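Local structure of oxygenase-reductase (Streptomyces fradiae, 4OSP) at residues P135-I138 and V139-A142. The protein probably reduces the C-6 ketone of angucyclinones in urdamycin biosynthesis through its C-terminal, NADP-binding Rossmann-fold reductase domain, the part described here. Sequence-based numbering, arbitrary orientation.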
# COMPACT_ATOMS: atom_id res chain seq x y z
N PRO B 135 19.15 13.93 -4.31
CA PRO B 135 18.49 13.86 -3.02
C PRO B 135 19.16 12.85 -2.07
O PRO B 135 19.30 13.13 -0.87
CB PRO B 135 17.07 13.44 -3.37
CG PRO B 135 16.87 13.98 -4.75
CD PRO B 135 18.20 13.79 -5.42
N PHE B 136 19.62 11.71 -2.60
CA PHE B 136 20.37 10.78 -1.75
C PHE B 136 21.60 11.44 -1.11
O PHE B 136 21.77 11.40 0.10
CB PHE B 136 20.80 9.51 -2.48
CG PHE B 136 21.64 8.62 -1.63
CD1 PHE B 136 23.03 8.78 -1.58
CD2 PHE B 136 21.04 7.68 -0.78
CE1 PHE B 136 23.80 8.00 -0.74
CE2 PHE B 136 21.82 6.88 0.05
CZ PHE B 136 23.20 7.04 0.07
N PHE B 137 22.45 12.04 -1.94
CA PHE B 137 23.68 12.64 -1.43
C PHE B 137 23.47 13.91 -0.62
O PHE B 137 24.29 14.25 0.24
CB PHE B 137 24.73 12.79 -2.55
CG PHE B 137 25.32 11.48 -2.96
CD1 PHE B 137 26.27 10.86 -2.17
CD2 PHE B 137 24.82 10.80 -4.07
CE1 PHE B 137 26.77 9.62 -2.50
CE2 PHE B 137 25.31 9.55 -4.41
CZ PHE B 137 26.28 8.95 -3.62
N ILE B 138 22.34 14.57 -0.86
CA ILE B 138 21.97 15.73 -0.05
C ILE B 138 21.59 15.27 1.35
O ILE B 138 21.99 15.88 2.34
CB ILE B 138 20.79 16.50 -0.66
CG1 ILE B 138 21.23 17.24 -1.94
CG2 ILE B 138 20.20 17.48 0.36
CD1 ILE B 138 20.10 17.92 -2.68
N VAL B 139 20.82 14.18 1.44
CA VAL B 139 20.50 13.60 2.73
C VAL B 139 21.78 13.17 3.42
O VAL B 139 22.00 13.47 4.60
CB VAL B 139 19.55 12.40 2.59
CG1 VAL B 139 19.38 11.70 3.93
CG2 VAL B 139 18.20 12.84 2.04
N GLN B 140 22.65 12.49 2.68
CA GLN B 140 23.88 11.97 3.26
C GLN B 140 24.72 13.09 3.85
O GLN B 140 25.15 13.03 5.00
CB GLN B 140 24.69 11.20 2.22
CG GLN B 140 25.90 10.49 2.79
CD GLN B 140 26.78 9.92 1.70
OE1 GLN B 140 27.50 10.66 1.03
NE2 GLN B 140 26.72 8.60 1.52
N ARG B 141 24.93 14.13 3.06
CA ARG B 141 25.69 15.28 3.52
C ARG B 141 24.96 16.03 4.65
O ARG B 141 25.59 16.46 5.62
CB ARG B 141 26.04 16.19 2.33
CG ARG B 141 26.76 17.49 2.67
CD ARG B 141 28.20 17.30 3.15
NE ARG B 141 28.58 18.40 4.03
CZ ARG B 141 29.16 19.52 3.62
NH1 ARG B 141 29.45 19.68 2.34
NH2 ARG B 141 29.46 20.48 4.47
N ALA B 142 23.64 16.15 4.55
CA ALA B 142 22.87 16.90 5.56
C ALA B 142 22.86 16.26 6.96
O ALA B 142 22.69 16.97 7.96
CB ALA B 142 21.44 17.16 5.09
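Q140 reaches back along its helix to the rings of F136 and F137, in the last turns of helix 121-142 of a Rossmann-fold short-chain dehydrogenase/reductase. The example illustrates how four carbonyls and four N-H groups of one helix satisfy each other while the amide N-H groups of a nearby side chain are used by another subunit. All four carbonyls of 135-138 accept i to i+4 bonds: V139 N to P135 O at 3.0 Å, Q140 N to F136 O at 2.9 Å, R141 N to F137 O at 2.9 Å and A142 N to I138 O at 2.8 Å.

With CG anti to the backbone N (chi1 -173°) and the chain extended beyond it, Q140 carries its amide alongside F137. Amide and ring planes are nearly perpendicular, 84° apart, and Q140 OE1 sits near the ring plane at the edge, 3.4 Å from F137 CD1, where the ring's C-H groups are weakly positive. Q140 NE2 approaches F136 obliquely, 3.7 Å from F136 CE1, but its hydrogen bonds go to the carbonyl oxygens of V119 and P116 of the second subunit, two acceptors that fix the amide's rotation at an interface where F136 also meets F124 of that subunit.

R141 bends away at chi2, its NH2 forming a salt bridge with E89 of helix 80-96. I138 packs on L104 of strand 103-106, its side chain about 5 Å from that of L75, an NADP(+)-binding residue. Between the two phenylalanines, F136 CD1 lies 3.5 Å above the plane of the F137 ring, over its centre.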